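Local coordinates for protein argininosuccinate lyase (Chelativorans sp., PDB 6RXA) that acts as an EDDS lyase, a C-N lyase of the aspartase/fumarase superfamily, and probably releases fumarate by cleaving carbon-nitrogen bonds in argininosuccinate-like substrates, at residues G12-A17 and A277-I282; R86-Y91 and I108-N113; R185-Y190 and H466-W471; M367-D372 and L441-K446. The protein carries 2 engineered substitutions. All coordinates share one frame; numbering follows the deposited sequence.

Contact 1. Residues G12-A17 and A277-I282; sequences GRATGA and AGTSSI. With FMT (formic acid), chain B.
Water supplies the polar link between Arg13 and Thr279, beside the spot where Ala14 meets the same threonine. The water accepts from Arg13 N at 2.8 Å and donates to Thr279 OG1. Thr279 OG1 also has a direct partner, the carbonyl oxygen of Lys286. The direct touch is small and apolar. Ala14 CB meets Thr279 CG2 at 3.9 Å and also rests against the carbonyl carbon of Gly278. With OG1 anti to the backbone N (chi1 -169°), the methyl of Thr279 is the branch turned to Ala14. Further along, Ser280 OG accepts from Ile282 N at 3.0 Å, an ST turn. Ser280 OG also donates to formate O1 at 2.6 Å. Ser281 N holds formate O2 at 3.0 Å. Both serines bind succinate, and the sequence here belongs to the signature loop of the superfamily. With an alanine in place of Ser280, the N-H groups of Ile282 and Met283 would probably be left without their acceptor, and the formate without one grip. Arg112 of a neighbouring subunit also binds this formate. Segment 12-17 is a loop leading to helix 20-31; segment 277-282 lies between strand 270-271 and helix 290-301.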
loop_
_atom_site.group_PDB
_atom_site.type_symbol
_atom_site.label_atom_id
_atom_site.label_comp_id
_atom_site.label_asym_id
_atom_site.label_seq_id
_atom_site.Cartn_x
_atom_site.Cartn_y
_atom_site.Cartn_z
ATOM N N GLY A 12 -35.865 -17.339 6.011
ATOM C CA GLY A 12 -35.263 -18.545 6.563
ATOM C C GLY A 12 -34.628 -18.302 7.917
ATOM O O GLY A 12 -35.250 -17.738 8.826
ATOM N N ARG A 13 -33.360 -18.713 8.063
ATOM C CA ARG A 13 -32.661 -18.570 9.333
ATOM C C ARG A 13 -32.303 -17.130 9.687
ATOM O O ARG A 13 -31.829 -16.890 10.804
ATOM C CB ARG A 13 -31.393 -19.428 9.341
ATOM C CG ARG A 13 -31.678 -20.912 9.170
ATOM C CD ARG A 13 -30.459 -21.755 9.505
ATOM N NE ARG A 13 -30.093 -21.635 10.913
ATOM C CZ ARG A 13 -28.952 -22.064 11.428
ATOM N NH1 ARG A 13 -28.044 -22.642 10.652
ATOM N NH2 ARG A 13 -28.715 -21.913 12.725
ATOM N N ALA A 14 -32.500 -16.170 8.779
ATOM C CA ALA A 14 -32.282 -14.759 9.092
ATOM C C ALA A 14 -33.587 -14.209 9.651
ATOM O O ALA A 14 -34.368 -13.544 8.965
ATOM C CB ALA A 14 -31.830 -13.997 7.858
ATOM N N THR A 15 -33.818 -14.505 10.922
ATOM C CA THR A 15 -35.078 -14.178 11.558
ATOM C C THR A 15 -35.029 -12.777 12.147
ATOM O O THR A 15 -33.970 -12.247 12.503
ATOM C CB THR A 15 -35.380 -15.180 12.671
ATOM O OG1 THR A 15 -34.317 -15.162 13.637
ATOM C CG2 THR A 15 -35.526 -16.585 12.098
ATOM N N GLY A 16 -36.212 -12.193 12.283
ATOM C CA GLY A 16 -36.314 -10.839 12.769
ATOM C C GLY A 16 -35.684 -9.848 11.807
ATOM O O GLY A 16 -35.399 -10.139 10.643
ATOM N N ALA A 17 -35.512 -8.635 12.315
ATOM C CA ALA A 17 -34.920 -7.559 11.545
ATOM C C ALA A 17 -33.407 -7.549 11.733
ATOM O O ALA A 17 -32.879 -8.045 12.731
ATOM C CB ALA A 17 -35.453 -6.207 12.014
ATOM N N ALA A 277 -26.707 -11.700 11.746
ATOM C CA ALA A 277 -26.411 -12.706 10.746
ATOM C C ALA A 277 -27.411 -12.606 9.608
ATOM O O ALA A 277 -28.532 -12.115 9.777
ATOM C CB ALA A 277 -26.502 -14.111 11.348
ATOM N N GLY A 278 -26.989 -13.092 8.445
ATOM C CA GLY A 278 -27.876 -13.221 7.306
ATOM C C GLY A 278 -28.000 -14.660 6.858
ATOM O O GLY A 278 -27.620 -15.573 7.591
ATOM N N THR A 279 -28.538 -14.889 5.667
ATOM C CA THR A 279 -28.615 -16.242 5.133
ATOM C C THR A 279 -28.299 -16.183 3.643
ATOM O O THR A 279 -27.854 -15.155 3.130
ATOM C CB THR A 279 -29.967 -16.888 5.458
ATOM O OG1 THR A 279 -29.919 -18.284 5.144
ATOM C CG2 THR A 279 -31.100 -16.220 4.678
ATOM N N SER A 280 -28.543 -17.297 2.954
ATOM C CA SER A 280 -28.274 -17.436 1.531
ATOM C C SER A 280 -29.567 -17.508 0.739
ATOM O O SER A 280 -30.556 -18.082 1.194
ATOM C CB SER A 280 -27.504 -18.740 1.289
ATOM O OG SER A 280 -27.518 -19.137 -0.067
ATOM N N SER A 281 -29.523 -16.946 -0.480
ATOM C CA SER A 281 -30.666 -17.009 -1.391
ATOM C C SER A 281 -30.923 -18.419 -1.915
ATOM O O SER A 281 -32.005 -18.678 -2.457
ATOM C CB SER A 281 -30.459 -16.055 -2.579
ATOM O OG SER A 281 -29.321 -16.418 -3.356
ATOM N N ILE A 282 -29.957 -19.330 -1.765
ATOM C CA ILE A 282 -30.047 -20.682 -2.298
ATOM C C ILE A 282 -29.942 -21.750 -1.214
ATOM O O ILE A 282 -30.683 -22.734 -1.243
ATOM C CB ILE A 282 -28.993 -20.909 -3.407
ATOM C CG1 ILE A 282 -28.889 -22.384 -3.790
ATOM C CG2 ILE A 282 -27.605 -20.398 -2.994
ATOM C CD1 ILE A 282 -28.052 -22.603 -5.044
HETATM C C FMT B . -26.056 -16.732 -1.765
HETATM O O1 FMT B . -26.146 -17.946 -1.884
HETATM O O2 FMT B . -26.617 -16.151 -0.843
HETATM O O HOH W 1 -32.237 -19.751 5.680
#

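Contact 2. Residues R86-Y91 and I108-N113; sequences RTYLPY and IGRSRN. With FMT (formic acid), chain C; FMT (formic acid), chain D; FMT (formic acid), chain E.
Apolar contact comes first: Arg112 CG lies 3.7 Å from both CB and CD2 of Tyr88. Leu89 CD1 sits over one face of the Arg112 guanidinium, 3.6 Å from NH1 and offset toward the rim. Arg110 NH2 gives Tyr88 OH a weak, bent bond, ring and guanidinium planes 85° apart; Glu92 (for Tyr88) and His47 (for Arg110) are stronger partners. Water 2 joins Leu89 N to Arg112 NH1. Helix 112-147 starts here with an N-cap: Ser111 OG accepts from Asn113 N at 2.9 Å, nearly straight at 172°. Ser111, Arg112 and Asn113 bind succinate and fumarate. Three formates, probably from the crystallisation liquor, lie in this pocket. The bend of Arg112 at chi3 (-61°) helps present its edge to two of them, NH1 reaching O1 of one (chain D) at 2.8 Å. With a leucine here, both lose their guanidinium donors and would probably be held less firmly. The third takes a bond from Asn113 ND2. Ser280 and Ser281 of a neighbouring subunit donate to one formate.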
loop_
_atom_site.group_PDB
_atom_site.type_symbol
_atom_site.label_atom_id
_atom_site.label_comp_id
_atom_site.label_asym_id
_atom_site.label_seq_id
_atom_site.Cartn_x
_atom_site.Cartn_y
_atom_site.Cartn_z
ATOM N N ARG A 86 -20.765 25.360 -3.360
ATOM C CA ARG A 86 -20.085 24.812 -2.187
ATOM C C ARG A 86 -18.563 24.878 -2.267
ATOM O O ARG A 86 -17.902 24.438 -1.322
ATOM C CB ARG A 86 -20.554 23.382 -1.908
ATOM C CG ARG A 86 -22.019 23.339 -1.540
ATOM C CD ARG A 86 -22.548 21.922 -1.394
ATOM N NE ARG A 86 -23.998 21.955 -1.288
ATOM C CZ ARG A 86 -24.788 20.891 -1.333
ATOM N NH1 ARG A 86 -24.267 19.680 -1.473
ATOM N NH2 ARG A 86 -26.101 21.054 -1.236
ATOM N N THR A 87 -17.994 25.407 -3.351
ATOM C CA THR A 87 -16.575 25.736 -3.432
ATOM C C THR A 87 -16.418 27.254 -3.408
ATOM O O THR A 87 -17.381 27.995 -3.626
ATOM C CB THR A 87 -15.915 25.131 -4.673
ATOM O OG1 THR A 87 -16.573 25.580 -5.856
ATOM C CG2 THR A 87 -15.972 23.594 -4.609
ATOM N N TYR A 88 -15.189 27.714 -3.145
ATOM C CA TYR A 88 -15.005 29.076 -2.648
ATOM C C TYR A 88 -15.357 30.144 -3.689
ATOM O O TYR A 88 -16.170 31.033 -3.426
ATOM C CB TYR A 88 -13.586 29.311 -2.096
ATOM C CG TYR A 88 -13.531 30.736 -1.647
ATOM C CD1 TYR A 88 -14.210 31.128 -0.496
ATOM C CD2 TYR A 88 -12.916 31.712 -2.416
ATOM C CE1 TYR A 88 -14.254 32.442 -0.112
ATOM C CE2 TYR A 88 -12.956 33.045 -2.031
ATOM C CZ TYR A 88 -13.622 33.392 -0.873
ATOM O OH TYR A 88 -13.688 34.708 -0.465
ATOM N N LEU A 89 -14.687 30.148 -4.841
ATOM C CA LEU A 89 -14.924 31.245 -5.777
ATOM C C LEU A 89 -16.376 31.299 -6.231
ATOM O O LEU A 89 -16.935 32.406 -6.296
ATOM C CB LEU A 89 -13.932 31.219 -6.944
ATOM C CG LEU A 89 -12.513 31.666 -6.580
ATOM C CD1 LEU A 89 -11.569 31.491 -7.764
ATOM C CD2 LEU A 89 -12.500 33.121 -6.106
ATOM N N PRO A 90 -17.043 30.177 -6.530
ATOM C CA PRO A 90 -18.489 30.247 -6.802
ATOM C C PRO A 90 -19.295 30.842 -5.660
ATOM O O PRO A 90 -20.241 31.612 -5.892
ATOM C CB PRO A 90 -18.860 28.784 -7.090
ATOM C CG PRO A 90 -17.589 28.206 -7.681
ATOM C CD PRO A 90 -16.468 28.865 -6.888
ATOM N N TYR A 91 -18.947 30.490 -4.421
ATOM C CA TYR A 91 -19.655 31.017 -3.262
ATOM C C TYR A 91 -19.448 32.519 -3.131
ATOM O O TYR A 91 -20.404 33.271 -2.902
ATOM C CB TYR A 91 -19.158 30.275 -2.020
ATOM C CG TYR A 91 -19.833 30.681 -0.744
ATOM C CD1 TYR A 91 -19.421 31.807 -0.049
ATOM C CD2 TYR A 91 -20.877 29.934 -0.230
ATOM C CE1 TYR A 91 -20.039 32.188 1.129
ATOM C CE2 TYR A 91 -21.504 30.305 0.952
ATOM C CZ TYR A 91 -21.074 31.434 1.625
ATOM O OH TYR A 91 -21.686 31.818 2.793
ATOM N N ILE A 108 -9.994 39.524 2.281
ATOM C CA ILE A 108 -8.807 40.274 2.676
ATOM C C ILE A 108 -7.960 39.446 3.635
ATOM O O ILE A 108 -8.453 38.926 4.645
ATOM C CB ILE A 108 -9.212 41.626 3.286
ATOM C CG1 ILE A 108 -9.724 42.565 2.191
ATOM C CG2 ILE A 108 -8.027 42.235 4.023
ATOM C CD1 ILE A 108 -10.404 43.831 2.733
ATOM N N GLY A 109 -6.673 39.329 3.327
ATOM C CA GLY A 109 -5.748 38.626 4.195
ATOM C C GLY A 109 -5.862 37.116 4.197
ATOM O O GLY A 109 -5.299 36.471 5.079
ATOM N N ARG A 110 -6.542 36.527 3.214
ATOM C CA ARG A 110 -6.871 35.107 3.217
ATOM C C ARG A 110 -6.683 34.540 1.818
ATOM O O ARG A 110 -6.535 35.272 0.837
ATOM C CB ARG A 110 -8.330 34.924 3.683
ATOM C CG ARG A 110 -8.768 33.518 3.948
ATOM C CD ARG A 110 -10.190 33.519 4.489
ATOM N NE ARG A 110 -11.177 34.002 3.530
ATOM C CZ ARG A 110 -12.483 33.802 3.679
ATOM N NH1 ARG A 110 -12.918 33.125 4.728
ATOM N NH2 ARG A 110 -13.345 34.244 2.776
ATOM N N SER A 111 -6.679 33.211 1.738
ATOM C CA SER A 111 -6.551 32.491 0.484
ATOM C C SER A 111 -7.488 31.299 0.514
ATOM O O SER A 111 -7.920 30.853 1.580
ATOM C CB SER A 111 -5.095 32.012 0.328
ATOM O OG SER A 111 -4.888 31.093 -0.734
ATOM N N ARG A 112 -7.758 30.733 -0.662
ATOM C CA ARG A 112 -8.347 29.399 -0.658
ATOM C C ARG A 112 -7.439 28.380 0.035
ATOM O O ARG A 112 -7.934 27.360 0.535
ATOM C CB ARG A 112 -8.674 28.932 -2.080
ATOM C CG ARG A 112 -9.902 29.626 -2.680
ATOM C CD ARG A 112 -10.234 29.097 -4.079
ATOM N NE ARG A 112 -9.133 29.315 -5.021
ATOM C CZ ARG A 112 -9.143 28.943 -6.297
ATOM N NH1 ARG A 112 -10.193 28.326 -6.806
ATOM N NH2 ARG A 112 -8.090 29.182 -7.066
ATOM N N ASN A 113 -6.125 28.633 0.096
ATOM C CA ASN A 113 -5.198 27.633 0.612
ATOM C C ASN A 113 -5.331 27.458 2.119
ATOM O O ASN A 113 -5.390 26.321 2.607
ATOM C CB ASN A 113 -3.754 27.984 0.237
ATOM C CG ASN A 113 -3.528 27.997 -1.264
ATOM O OD1 ASN A 113 -4.338 27.479 -2.039
ATOM N ND2 ASN A 113 -2.422 28.597 -1.685
HETATM C C FMT C . -5.334 30.317 -3.801
HETATM O O1 FMT C . -4.565 31.237 -3.562
HETATM O O2 FMT C . -5.839 30.197 -4.912
HETATM C C FMT D . -9.593 26.514 -9.941
HETATM O O1 FMT D . -9.479 27.648 -9.466
HETATM O O2 FMT D . -9.965 25.553 -9.264
HETATM C C FMT E . -2.325 29.122 -5.326
HETATM O O1 FMT E . -1.881 29.627 -6.370
HETATM O O2 FMT E . -1.593 28.663 -4.430
HETATM O O HOH W 2 -12.990 27.836 -5.897
#

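Contact 3. Residues R185-Y190 and H466-W471; sequences RYRELY and HKDRAW. With NA (sodium ion), chain F.
Arg187 reaches across to Asp468 and Trp471. Its NH1 forms a salt bridge with Asp468 OD1 at 2.9 Å, from above the carboxylate plane. The same NH1 donates to water 4, which gives a hydrogen to the backbone O of Asp468 at 2.8 Å. The other ends are paired too: Arg187 NH2 with Asp184, and Asp468 OD2 with Arg139. The arginine chain lies along the indole, with CD in a CH-pi contact 3.5 Å from the centroid of the five-membered ring of Trp471; the bend at chi3 (-69°) turns the guanidinium off the ring to Asp468. Trp471 points its edge at the face of Tyr190 in a T-shaped pair, CH2 3.7 Å from Tyr190 CG. Elsewhere on the helix, Glu188 OE1 binds a sodium ion at 2.3 Å, together with Glu188 of a neighbouring subunit. The two segments, on helices 168-193 and 451-500, run in the same general direction at 23°, their axes 12.5 Å apart. Helices 112-147 and 236-262 also pack here, within the long-helix bundle.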
loop_
_atom_site.group_PDB
_atom_site.type_symbol
_atom_site.label_atom_id
_atom_site.label_comp_id
_atom_site.label_asym_id
_atom_site.label_seq_id
_atom_site.Cartn_x
_atom_site.Cartn_y
_atom_site.Cartn_z
ATOM N N ARG A 185 -3.851 6.835 20.726
ATOM C CA ARG A 185 -3.400 7.272 19.404
ATOM C C ARG A 185 -4.309 8.367 18.855
ATOM O O ARG A 185 -3.842 9.359 18.279
ATOM C CB ARG A 185 -3.383 6.110 18.408
ATOM C CG ARG A 185 -2.288 5.086 18.591
ATOM C CD ARG A 185 -2.320 3.989 17.452
ATOM N NE ARG A 185 -1.205 3.125 17.754
ATOM C CZ ARG A 185 -1.276 2.009 18.462
ATOM N NH1 ARG A 185 -2.447 1.484 18.825
ATOM N NH2 ARG A 185 -0.155 1.393 18.770
ATOM N N TYR A 186 -5.624 8.190 19.004
ATOM C CA TYR A 186 -6.569 9.166 18.482
ATOM C C TYR A 186 -6.522 10.489 19.247
ATOM O O TYR A 186 -6.611 11.553 18.633
ATOM C CB TYR A 186 -7.981 8.593 18.524
ATOM C CG TYR A 186 -8.387 7.713 17.368
ATOM C CD1 TYR A 186 -8.343 8.178 16.053
ATOM C CD2 TYR A 186 -8.864 6.428 17.591
ATOM C CE1 TYR A 186 -8.750 7.381 15.000
ATOM C CE2 TYR A 186 -9.278 5.627 16.536
ATOM C CZ TYR A 186 -9.213 6.103 15.253
ATOM O OH TYR A 186 -9.630 5.292 14.221
ATOM N N ARG A 187 -6.403 10.461 20.579
ATOM C CA ARG A 187 -6.302 11.716 21.328
ATOM C C ARG A 187 -4.997 12.450 21.024
ATOM O O ARG A 187 -4.966 13.688 20.959
ATOM C CB ARG A 187 -6.419 11.452 22.824
ATOM C CG ARG A 187 -7.813 11.037 23.285
ATOM C CD ARG A 187 -7.897 10.883 24.808
ATOM N NE ARG A 187 -7.141 9.733 25.293
ATOM C CZ ARG A 187 -7.683 8.598 25.732
ATOM N NH1 ARG A 187 -9.005 8.430 25.785
ATOM N NH2 ARG A 187 -6.889 7.626 26.143
ATOM N N GLU A 188 -3.904 11.703 20.857
ATOM C CA GLU A 188 -2.643 12.312 20.442
ATOM C C GLU A 188 -2.787 12.992 19.093
ATOM O O GLU A 188 -2.297 14.114 18.895
ATOM C CB GLU A 188 -1.560 11.232 20.382
ATOM C CG GLU A 188 -1.173 10.674 21.749
ATOM C CD GLU A 188 -0.479 9.325 21.673
ATOM O OE1 GLU A 188 -0.132 8.889 20.562
ATOM O OE2 GLU A 188 -0.304 8.700 22.742
ATOM N N LEU A 189 -3.451 12.321 18.150
ATOM C CA LEU A 189 -3.721 12.905 16.845
ATOM C C LEU A 189 -4.590 14.153 16.972
ATOM O O LEU A 189 -4.358 15.156 16.285
ATOM C CB LEU A 189 -4.411 11.855 15.982
ATOM C CG LEU A 189 -5.053 12.372 14.699
ATOM C CD1 LEU A 189 -4.024 12.898 13.714
ATOM C CD2 LEU A 189 -5.869 11.267 14.048
ATOM N N TYR A 190 -5.597 14.111 17.846
ATOM C CA TYR A 190 -6.498 15.248 17.988
ATOM C C TYR A 190 -5.719 16.521 18.279
ATOM O O TYR A 190 -6.048 17.596 17.759
ATOM C CB TYR A 190 -7.520 14.969 19.089
ATOM C CG TYR A 190 -8.616 16.020 19.172
ATOM C CD1 TYR A 190 -9.733 15.938 18.360
ATOM C CD2 TYR A 190 -8.524 17.091 20.063
ATOM C CE1 TYR A 190 -10.741 16.888 18.440
ATOM C CE2 TYR A 190 -9.526 18.046 20.148
ATOM C CZ TYR A 190 -10.635 17.932 19.333
ATOM O OH TYR A 190 -11.643 18.873 19.408
ATOM N N HIS A 466 -14.102 5.941 32.375
ATOM C CA HIS A 466 -14.572 7.199 32.934
ATOM C C HIS A 466 -13.713 8.363 32.448
ATOM O O HIS A 466 -14.240 9.417 32.070
ATOM C CB HIS A 466 -14.555 7.115 34.460
ATOM C CG HIS A 466 -15.060 8.351 35.124
ATOM N ND1 HIS A 466 -16.404 8.604 35.297
ATOM C CD2 HIS A 466 -14.405 9.427 35.622
ATOM C CE1 HIS A 466 -16.554 9.775 35.891
ATOM N NE2 HIS A 466 -15.356 10.295 36.099
ATOM N N LYS A 467 -12.391 8.188 32.438
ATOM C CA LYS A 467 -11.503 9.237 31.941
ATOM C C LYS A 467 -11.653 9.441 30.433
ATOM O O LYS A 467 -11.601 10.583 29.956
ATOM C CB LYS A 467 -10.057 8.902 32.303
ATOM C CG LYS A 467 -9.756 8.972 33.804
ATOM C CD LYS A 467 -8.312 8.549 34.071
ATOM C CE LYS A 467 -7.564 9.535 34.953
ATOM N NZ LYS A 467 -7.345 8.983 36.317
ATOM N N ASP A 468 -11.847 8.354 29.671
ATOM C CA ASP A 468 -12.085 8.464 28.235
ATOM C C ASP A 468 -13.303 9.349 27.962
ATOM O O ASP A 468 -13.275 10.238 27.098
ATOM C CB ASP A 468 -12.374 7.078 27.619
ATOM C CG ASP A 468 -11.200 6.094 27.667
ATOM O OD1 ASP A 468 -10.015 6.502 27.654
ATOM O OD2 ASP A 468 -11.478 4.864 27.671
ATOM N N ARG A 469 -14.400 9.093 28.686
ATOM C CA ARG A 469 -15.627 9.857 28.481
ATOM C C ARG A 469 -15.439 11.308 28.905
ATOM O O ARG A 469 -15.952 12.219 28.257
ATOM C CB ARG A 469 -16.798 9.199 29.222
ATOM C CG ARG A 469 -17.221 7.846 28.658
ATOM C CD ARG A 469 -18.511 7.325 29.307
ATOM N NE ARG A 469 -18.279 6.967 30.706
ATOM C CZ ARG A 469 -17.979 5.743 31.143
ATOM N NH1 ARG A 469 -17.770 5.559 32.430
ATOM N NH2 ARG A 469 -17.875 4.714 30.312
ATOM N N ALA A 470 -14.680 11.550 29.976
ATOM C CA ALA A 470 -14.461 12.920 30.424
ATOM C C ALA A 470 -13.645 13.709 29.405
ATOM O O ALA A 470 -13.946 14.875 29.131
ATOM C CB ALA A 470 -13.777 12.901 31.788
ATOM N N TRP A 471 -12.606 13.094 28.832
ATOM C CA TRP A 471 -11.835 13.768 27.793
ATOM C C TRP A 471 -12.734 14.152 26.626
ATOM O O TRP A 471 -12.672 15.277 26.117
ATOM C CB TRP A 471 -10.706 12.854 27.314
ATOM C CG TRP A 471 -9.803 13.507 26.323
ATOM C CD1 TRP A 471 -8.614 14.105 26.585
ATOM C CD2 TRP A 471 -10.032 13.660 24.917
ATOM N NE1 TRP A 471 -8.063 14.605 25.425
ATOM C CE2 TRP A 471 -8.920 14.349 24.388
ATOM C CE3 TRP A 471 -11.058 13.265 24.051
ATOM C CZ2 TRP A 471 -8.813 14.670 23.035
ATOM C CZ3 TRP A 471 -10.949 13.588 22.698
ATOM C CH2 TRP A 471 -9.833 14.286 22.211
HETATM NA NA NA F . 0.754 9.331 18.520
HETATM O O HOH W 3 -1.211 9.195 17.181
HETATM O O HOH W 4 -11.423 9.921 25.086
HETATM O O HOH W 5 2.624 8.275 17.489
#

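Contact 4. Residues M367-D372 and L441-K446; sequences MTDLTD and LRREGK
Two guanidinium groups, those of Arg442 and Arg443, turn their edges to the carboxylate of Asp369. Asp369 OD2 lies in the plane of the Arg442 group, and Asp369 CG lies in that of Arg443. The carboxylate is tilted 22° from the Arg443 plane and 56° from that of Arg442. This is a salt-bridge network that ties the start of helix 367-378 to the end of helix 436-442, in the C-terminal part of the chain. The two grips differ. Arg442 comes side-on, with NE at 2.8 Å and NH2 at 2.9 Å, both to Asp369 OD2. Arg443 comes end-on: NH1 goes to OD1 of Asp369, while NH2 divides between OD1 at 2.8 Å and OD2 at 3.2 Å. Five bonds therefore hold one buried carboxylate, and two positive charges probably keep it ionised. The arginine chains take different routes. Arg443 runs extended from CG to NE, whereas Arg442 bends at chi3 (-74°) to bring its NE edge round. Arg443 is also the centre of an inverse gamma turn. Other nitrogens have second partners: Asp432 pairs with Arg442 NH1, and Gln164 accepts from Arg443 NE. Gly205 of a neighbouring subunit packs on Arg443. The methyl CG2 of Thr368 lies at the guanidinium edge of Arg443, 4.0 Å from its NH1.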
loop_
_atom_site.group_PDB
_atom_site.type_symbol
_atom_site.label_atom_id
_atom_site.label_comp_id
_atom_site.label_asym_id
_atom_site.label_seq_id
_atom_site.Cartn_x
_atom_site.Cartn_y
_atom_site.Cartn_z
ATOM N N MET A 367 -2.081 -29.531 28.732
ATOM C CA MET A 367 -0.824 -30.265 28.829
ATOM C C MET A 367 0.314 -29.426 29.416
ATOM O O MET A 367 1.249 -29.995 29.992
ATOM C CB MET A 367 -0.420 -30.839 27.473
ATOM C CG MET A 367 -1.339 -31.928 26.968
ATOM S SD MET A 367 -1.401 -33.361 28.057
ATOM C CE MET A 367 -3.073 -33.226 28.694
ATOM N N THR A 368 0.274 -28.097 29.278
ATOM C CA THR A 368 1.312 -27.289 29.910
ATOM C C THR A 368 1.274 -27.465 31.418
ATOM O O THR A 368 2.311 -27.656 32.060
ATOM C CB THR A 368 1.165 -25.809 29.578
ATOM O OG1 THR A 368 1.319 -25.590 28.178
ATOM C CG2 THR A 368 2.257 -25.019 30.315
ATOM N N ASP A 369 0.077 -27.433 32.002
ATOM C CA ASP A 369 -0.008 -27.609 33.448
ATOM C C ASP A 369 0.482 -28.985 33.878
ATOM O O ASP A 369 1.101 -29.125 34.937
ATOM C CB ASP A 369 -1.412 -27.333 33.964
ATOM C CG ASP A 369 -1.616 -25.868 34.266
ATOM O OD1 ASP A 369 -0.832 -25.058 33.726
ATOM O OD2 ASP A 369 -2.532 -25.526 35.049
ATOM N N LEU A 370 0.218 -30.025 33.076
ATOM C CA LEU A 370 0.786 -31.339 33.386
ATOM C C LEU A 370 2.315 -31.294 33.373
ATOM O O LEU A 370 2.972 -31.859 34.262
ATOM C CB LEU A 370 0.234 -32.387 32.418
ATOM C CG LEU A 370 0.568 -33.856 32.692
ATOM C CD1 LEU A 370 -0.053 -34.301 34.013
ATOM C CD2 LEU A 370 0.099 -34.751 31.555
ATOM N N THR A 371 2.899 -30.595 32.392
ATOM C CA THR A 371 4.353 -30.466 32.298
ATOM C C THR A 371 4.920 -29.667 33.470
ATOM O O THR A 371 5.937 -30.051 34.068
ATOM C CB THR A 371 4.708 -29.763 30.981
ATOM O OG1 THR A 371 4.046 -30.396 29.873
ATOM C CG2 THR A 371 6.218 -29.782 30.743
ATOM N N ASP A 372 4.303 -28.519 33.781
ATOM C CA ASP A 372 4.764 -27.706 34.899
ATOM C C ASP A 372 4.696 -28.488 36.200
ATOM O O ASP A 372 5.549 -28.314 37.084
ATOM C CB ASP A 372 3.888 -26.457 35.038
ATOM C CG ASP A 372 4.217 -25.361 34.029
ATOM O OD1 ASP A 372 5.383 -25.225 33.613
ATOM O OD2 ASP A 372 3.294 -24.602 33.677
ATOM N N LEU A 441 -7.446 -21.041 37.388
ATOM C CA LEU A 441 -7.210 -20.525 38.732
ATOM C C LEU A 441 -5.722 -20.397 39.037
ATOM O O LEU A 441 -5.305 -19.469 39.744
ATOM C CB LEU A 441 -7.893 -21.427 39.757
ATOM C CG LEU A 441 -9.419 -21.429 39.744
ATOM C CD1 LEU A 441 -9.962 -22.346 40.854
ATOM C CD2 LEU A 441 -9.957 -20.025 39.890
ATOM N N ARG A 442 -4.901 -21.325 38.540
ATOM C CA ARG A 442 -3.465 -21.242 38.791
ATOM C C ARG A 442 -2.815 -20.052 38.093
ATOM O O ARG A 442 -1.766 -19.582 38.551
ATOM C CB ARG A 442 -2.777 -22.537 38.350
ATOM C CG ARG A 442 -2.933 -23.652 39.364
ATOM C CD ARG A 442 -2.084 -24.849 39.012
ATOM N NE ARG A 442 -2.631 -25.605 37.892
ATOM C CZ ARG A 442 -3.459 -26.643 38.017
ATOM N NH1 ARG A 442 -3.840 -27.071 39.215
ATOM N NH2 ARG A 442 -3.898 -27.267 36.933
ATOM N N ARG A 443 -3.406 -19.556 37.010
ATOM C CA ARG A 443 -2.844 -18.442 36.245
ATOM C C ARG A 443 -3.412 -17.145 36.812
ATOM O O ARG A 443 -4.307 -16.514 36.240
ATOM C CB ARG A 443 -3.153 -18.614 34.764
ATOM C CG ARG A 443 -2.402 -19.773 34.116
ATOM C CD ARG A 443 -2.956 -20.117 32.732
ATOM N NE ARG A 443 -2.010 -20.998 32.052
ATOM C CZ ARG A 443 -1.812 -22.269 32.380
ATOM N NH1 ARG A 443 -0.901 -22.998 31.740
ATOM N NH2 ARG A 443 -2.524 -22.818 33.354
ATOM N N GLU A 444 -2.861 -16.742 37.964
ATOM C CA GLU A 444 -3.433 -15.665 38.768
ATOM C C GLU A 444 -2.587 -14.391 38.828
ATOM O O GLU A 444 -2.932 -13.474 39.580
ATOM C CB GLU A 444 -3.751 -16.165 40.181
ATOM C CG GLU A 444 -2.557 -16.754 40.910
ATOM C CD GLU A 444 -2.889 -17.134 42.339
ATOM O OE1 GLU A 444 -1.989 -17.634 43.047
ATOM O OE2 GLU A 444 -4.052 -16.928 42.746
ATOM N N GLY A 445 -1.528 -14.278 38.042
ATOM C CA GLY A 445 -0.755 -13.055 38.015
ATOM C C GLY A 445 -1.405 -11.935 37.199
ATOM O O GLY A 445 -2.524 -12.042 36.687
ATOM N N LYS A 446 -0.659 -10.834 37.079
ATOM C CA LYS A 446 -1.149 -9.688 36.316
ATOM C C LYS A 446 -1.410 -10.090 34.872
ATOM O O LYS A 446 -0.533 -10.649 34.198
ATOM C CB LYS A 446 -0.144 -8.543 36.354
ATOM C CG LYS A 446 0.066 -7.931 37.732
ATOM C CD LYS A 446 1.128 -6.840 37.662
ATOM C CE LYS A 446 1.262 -6.085 38.964
ATOM N NZ LYS A 446 2.144 -4.899 38.766
#

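Overall arrangement
Along the chain, both segments of contact 2 fall between the two of contact 1. Contact 3 crosses contact 1, and contact 4 falls between the two segments of contact 3. None of the four touches another. Contacts 2 and 4 lie far out at either end, with the chain centre between them and their own centres about 66 Å apart. Contact 3 is the most central; its nearest atoms are about 17 Å from those of contact 2 and of contact 4. Helix 112-147 begins at contact 2 and packs beside contact 3, while helices 436-442 and 451-500 link contacts 4 and 3 in sequence. Contacts 1 and 2 hold succinate- and fumarate-binding residues that meet across subunits, consistent with active sites built at subunit junctions, as in this superfamily.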